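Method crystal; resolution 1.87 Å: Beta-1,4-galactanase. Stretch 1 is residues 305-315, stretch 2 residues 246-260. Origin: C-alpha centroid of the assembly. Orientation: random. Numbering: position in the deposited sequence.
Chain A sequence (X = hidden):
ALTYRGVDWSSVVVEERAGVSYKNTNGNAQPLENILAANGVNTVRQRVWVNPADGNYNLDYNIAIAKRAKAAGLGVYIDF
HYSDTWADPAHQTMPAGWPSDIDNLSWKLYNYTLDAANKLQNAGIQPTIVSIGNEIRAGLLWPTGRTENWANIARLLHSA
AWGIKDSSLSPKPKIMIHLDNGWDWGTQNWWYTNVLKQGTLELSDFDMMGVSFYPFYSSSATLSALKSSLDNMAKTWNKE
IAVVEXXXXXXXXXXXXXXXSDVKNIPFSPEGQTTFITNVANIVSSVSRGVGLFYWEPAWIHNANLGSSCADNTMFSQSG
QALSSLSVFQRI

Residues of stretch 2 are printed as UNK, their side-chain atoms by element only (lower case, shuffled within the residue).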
# COMPACT_ATOMS: atom_id res chain seq x y z
N ASN A 305 -10.60 -5.51 12.92
CA ASN A 305 -10.74 -6.50 11.85
C ASN A 305 -10.17 -5.97 10.53
O ASN A 305 -9.99 -6.73 9.57
CB ASN A 305 -12.21 -6.88 11.67
CG ASN A 305 -13.08 -5.71 11.26
OD1 ASN A 305 -13.16 -4.71 11.97
ND2 ASN A 305 -13.73 -5.82 10.11
N LEU A 306 -9.87 -4.68 10.50
CA LEU A 306 -9.31 -4.03 9.32
C LEU A 306 -10.09 -4.35 8.04
O LEU A 306 -9.50 -4.69 7.02
CB LEU A 306 -7.84 -4.43 9.16
CG LEU A 306 -6.92 -3.98 10.30
CD1 LEU A 306 -5.50 -4.46 10.06
CD2 LEU A 306 -6.97 -2.45 10.40
N GLY A 307 -11.41 -4.23 8.11
CA GLY A 307 -12.26 -4.48 6.97
C GLY A 307 -12.42 -5.92 6.53
O GLY A 307 -13.05 -6.18 5.51
N SER A 308 -11.84 -6.86 7.27
CA SER A 308 -11.94 -8.28 6.93
C SER A 308 -12.94 -8.99 7.83
O SER A 308 -13.45 -8.41 8.78
CB SER A 308 -10.58 -8.96 7.08
OG SER A 308 -10.30 -9.20 8.45
N SER A 309 -13.19 -10.27 7.54
CA SER A 309 -14.12 -11.07 8.33
C SER A 309 -13.47 -11.53 9.63
O SER A 309 -14.15 -11.99 10.56
CB SER A 309 -14.60 -12.28 7.52
OG SER A 309 -13.52 -13.15 7.21
N CYS A 310 -12.15 -11.42 9.71
CA CYS A 310 -11.42 -11.83 10.90
C CYS A 310 -11.48 -10.74 11.97
O CYS A 310 -11.21 -9.57 11.68
CB CYS A 310 -9.97 -12.14 10.56
SG CYS A 310 -9.67 -13.71 9.70
N ALA A 311 -11.81 -11.12 13.20
CA ALA A 311 -11.95 -10.18 14.30
C ALA A 311 -10.78 -9.23 14.59
O ALA A 311 -11.00 -8.05 14.85
CB ALA A 311 -12.32 -10.93 15.57
N ASP A 312 -9.55 -9.73 14.57
CA ASP A 312 -8.42 -8.86 14.89
C ASP A 312 -7.17 -9.16 14.07
O ASP A 312 -6.61 -10.25 14.15
CB ASP A 312 -8.08 -8.98 16.38
CG ASP A 312 -7.25 -7.82 16.89
OD1 ASP A 312 -6.54 -7.18 16.09
OD2 ASP A 312 -7.30 -7.55 18.12
N ASN A 313 -6.73 -8.16 13.30
CA ASN A 313 -5.53 -8.28 12.47
C ASN A 313 -4.47 -7.28 12.89
O ASN A 313 -3.44 -7.16 12.23
CB ASN A 313 -5.86 -8.04 11.00
CG ASN A 313 -6.65 -9.16 10.39
OD1 ASN A 313 -6.26 -10.33 10.50
ND2 ASN A 313 -7.75 -8.82 9.72
N THR A 314 -4.71 -6.56 13.98
CA THR A 314 -3.75 -5.56 14.44
C THR A 314 -2.55 -6.20 15.12
O THR A 314 -2.54 -7.40 15.41
CB THR A 314 -4.41 -4.56 15.42
OG1 THR A 314 -4.83 -5.24 16.61
CG2 THR A 314 -5.62 -3.90 14.76
N MET A 315 -1.52 -5.39 15.36
CA MET A 315 -0.30 -5.84 16.02
C MET A 315 -0.09 -5.06 17.31
O MET A 315 1.03 -4.95 17.81
CB MET A 315 0.89 -5.66 15.08
CG MET A 315 0.77 -6.47 13.78
SD MET A 315 2.20 -6.29 12.69
CE MET A 315 3.33 -7.47 13.43
N UNK A 246 -0.73 -6.45 3.51
CA UNK A 246 -0.90 -7.81 4.00
C UNK A 246 -1.30 -7.75 5.47
O UNK A 246 -1.04 -6.76 6.16
c UNK A 246 0.38 -8.66 3.82
c UNK A 246 1.45 -8.26 4.82
o UNK A 246 0.07 -10.05 4.01
N UNK A 247 -1.95 -8.81 5.93
CA UNK A 247 -2.44 -8.93 7.31
C UNK A 247 -2.42 -10.41 7.70
O UNK A 247 -2.43 -11.29 6.84
n UNK A 247 -3.06 -6.27 7.86
c UNK A 247 -3.91 -8.52 7.41
o UNK A 247 -5.28 -6.58 7.63
c UNK A 247 -4.13 -7.03 7.64
N UNK A 248 -2.37 -10.66 9.01
CA UNK A 248 -2.49 -12.00 9.57
C UNK A 248 -3.19 -11.78 10.90
O UNK A 248 -2.79 -10.94 11.69
c UNK A 248 -2.71 -17.72 8.58
c UNK A 248 -2.52 -17.56 9.93
c UNK A 248 -1.15 -12.71 9.80
c UNK A 248 -1.42 -14.54 11.58
c UNK A 248 -2.08 -16.30 10.37
n UNK A 248 -1.82 -15.86 11.64
c UNK A 248 -2.04 -15.42 8.12
c UNK A 248 -1.42 -14.11 10.29
c UNK A 248 -2.48 -16.67 7.67
c UNK A 248 -1.84 -15.23 9.49
N UNK A 249 -4.26 -12.54 11.15
CA UNK A 249 -5.00 -12.36 12.40
C UNK A 249 -4.45 -12.95 13.69
O UNK A 249 -3.80 -14.00 13.70
c UNK A 249 -6.06 -14.04 11.14
c UNK A 249 -4.94 -13.51 10.27
c UNK A 249 -6.38 -12.92 12.06
N UNK A 250 -4.71 -12.24 14.79
CA UNK A 250 -4.34 -12.72 16.11
C UNK A 250 -5.64 -13.32 16.64
O UNK A 250 -5.68 -13.95 17.69
c UNK A 250 -4.43 -9.35 18.09
c UNK A 250 -2.49 -11.08 16.57
c UNK A 250 -3.84 -11.59 17.05
c UNK A 250 -4.86 -10.46 17.13
N UNK A 251 -6.71 -13.11 15.88
CA UNK A 251 -8.03 -13.64 16.23
C UNK A 251 -8.94 -13.67 15.00
O UNK A 251 -9.13 -12.66 14.34
c UNK A 251 -8.68 -12.80 17.33
o UNK A 251 -9.94 -13.34 17.69
N UNK A 252 -9.48 -14.85 14.69
CA UNK A 252 -10.38 -15.00 13.55
C UNK A 252 -11.38 -16.11 13.81
O UNK A 252 -11.36 -17.15 13.15
s UNK A 252 -10.69 -15.07 10.83
c UNK A 252 -9.61 -15.34 12.27
N UNK A 253 -12.29 -15.90 14.77
CA UNK A 253 -13.29 -16.92 15.09
C UNK A 253 -14.41 -17.10 14.05
O UNK A 253 -15.10 -18.11 14.06
c UNK A 253 -13.84 -16.44 16.43
c UNK A 253 -13.82 -14.94 16.26
c UNK A 253 -12.45 -14.71 15.63
N UNK A 254 -14.56 -16.12 13.16
CA UNK A 254 -15.64 -16.11 12.17
C UNK A 254 -15.19 -15.81 10.72
O UNK A 254 -15.67 -14.85 10.13
n UNK A 254 -18.35 -16.35 11.48
o UNK A 254 -18.84 -14.24 12.10
c UNK A 254 -16.64 -15.04 12.63
c UNK A 254 -18.04 -15.18 12.03
N UNK A 255 -14.28 -16.63 10.12
CA UNK A 255 -13.85 -16.32 8.75
C UNK A 255 -14.91 -16.55 7.69
O UNK A 255 -15.70 -17.49 7.79
c UNK A 255 -13.53 -17.78 10.65
c UNK A 255 -12.62 -17.21 8.57
c UNK A 255 -12.97 -18.41 9.39
N UNK A 256 -14.93 -15.68 6.68
CA UNK A 256 -15.90 -15.81 5.60
C UNK A 256 -15.40 -16.78 4.52
O UNK A 256 -16.20 -17.35 3.77
c UNK A 256 -19.44 -11.90 2.26
n UNK A 256 -18.74 -10.78 2.28
n UNK A 256 -20.59 -11.96 1.60
c UNK A 256 -17.42 -14.41 4.12
c UNK A 256 -17.75 -13.00 3.67
c UNK A 256 -16.17 -14.45 4.98
n UNK A 256 -18.99 -12.97 2.91
N UNK A 257 -14.09 -16.94 4.44
CA UNK A 257 -13.48 -17.85 3.46
C UNK A 257 -12.50 -18.79 4.15
O UNK A 257 -11.95 -18.46 5.20
c UNK A 257 -15.01 -15.50 -0.24
c UNK A 257 -13.57 -16.07 1.63
c UNK A 257 -14.48 -13.83 1.41
c UNK A 257 -13.70 -14.76 2.10
c UNK A 257 -15.13 -14.21 0.25
c UNK A 257 -14.23 -16.42 0.45
o UNK A 257 -15.92 -13.30 -0.42
c UNK A 257 -12.73 -17.07 2.38
N UNK A 258 -12.30 -19.96 3.56
CA UNK A 258 -11.35 -20.91 4.11
C UNK A 258 -9.96 -20.35 3.83
O UNK A 258 -9.74 -19.70 2.80
o UNK A 258 -12.84 -22.74 3.53
c UNK A 258 -11.51 -22.27 3.42
N UNK A 259 -9.02 -20.57 4.74
CA UNK A 259 -7.67 -20.06 4.56
C UNK A 259 -6.89 -20.91 3.56
O UNK A 259 -7.19 -22.08 3.36
c UNK A 259 -8.66 -17.09 7.65
c UNK A 259 -7.57 -16.32 8.03
c UNK A 259 -8.45 -18.30 6.97
c UNK A 259 -6.08 -17.95 7.05
c UNK A 259 -6.28 -16.75 7.73
c UNK A 259 -7.16 -18.73 6.67
c UNK A 259 -6.94 -20.01 5.91
N UNK A 260 -5.87 -20.31 2.91
CA UNK A 260 -5.06 -21.04 1.94
C UNK A 260 -4.43 -22.27 2.58
O UNK A 260 -4.03 -22.24 3.75
c UNK A 260 -5.47 -18.89 2.97
c UNK A 260 -4.77 -18.71 1.64
c UNK A 260 -4.02 -20.00 1.51
O HOH W 1 -7.50 -6.51 6.20
O HOH W 2 -13.93 -13.26 13.00

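Position 246 carries a carbon bearing one oxygen and one carbon. This is a beta-branched hydroxyl side chain, out of reach of stretch 1: Thr246.

Position 247 has two carbons, the second bearing one oxygen and one nitrogen. That is an amide on a short arm. The side-chain oxygen lies 3.2 Å from Leu306 CD1. Water 1 donates to this oxygen (2.6 Å) and to Leu306 O (2.8 Å), bridging the stretches. This is Asn247.

Position 248 has one carbon, then fused five- and six-membered rings with eight carbons and one nitrogen. Its CA-to-CB bond points away from stretch 1. Only an indole fits: Trp248.

Position 249 has three carbons closing a ring onto the backbone N. Its CB is 3.0 Å from Asn313 OD1. Its nitrogen has no hydrogen to offer that oxygen. This is Pro249.

Position 250 has four carbons, forked at the first, with one arm two carbons long. The end carbon of that arm reaches 3.4 Å from Asp312 OD2. This is Ile250.

Position 251 has one carbon and one oxygen. Its backbone O accepts from Asp312 N. This is Ser251.

Position 252 has one carbon and one sulfur. The sulfur is 2.0 Å from Cys310 SG, a covalent distance. This is Cys252, and the bond is a disulfide with chi3 of -77°.

Position 253 again closes three carbons onto N. A ring carbon packs 3.8 Å from Ala311 CB. This is Pro253.

Position 254 has two carbons, the second with one oxygen and one nitrogen. Water 2 accepts from its backbone N (2.9 Å) and donates to Ser309 O (2.8 Å). This is Asn254.

Position 255 is a third such ring, its CA near Ser309 OG: Pro255.

Position 256 has three carbons, a nitrogen, then a carbon with two more nitrogens. This end leads away, but the backbone N donates to Ser309 OG at 2.9 Å. This is Arg256.

Position 257 has one carbon and a six-carbon ring bearing an oxygen: Tyr257. Position 258 has one carbon and one oxygen: Ser258. Neither contacts stretch 1.

Position 259 has one carbon and a bare six-carbon ring. A ring carbon lies 3.7 Å from Cys310 SG, which sits at the ring edge. This is Phe259.

Position 260 closes three carbons onto N, out of reach: Pro260.

The contact combines a covalent tie with backbone pairing. Asp312 and Ser251 form a single antiparallel bridge. Asp312 N donates to Ser251 O (3.0 Å), and Ile250 N donates to Asp312 O (2.8 Å). The disulfide joins the two stretches beside this bridge, with Pro249 and Phe259 packed against Cys310 SG.

Stretch 2, residues 246-260: TNWPISCPNPRYSFP
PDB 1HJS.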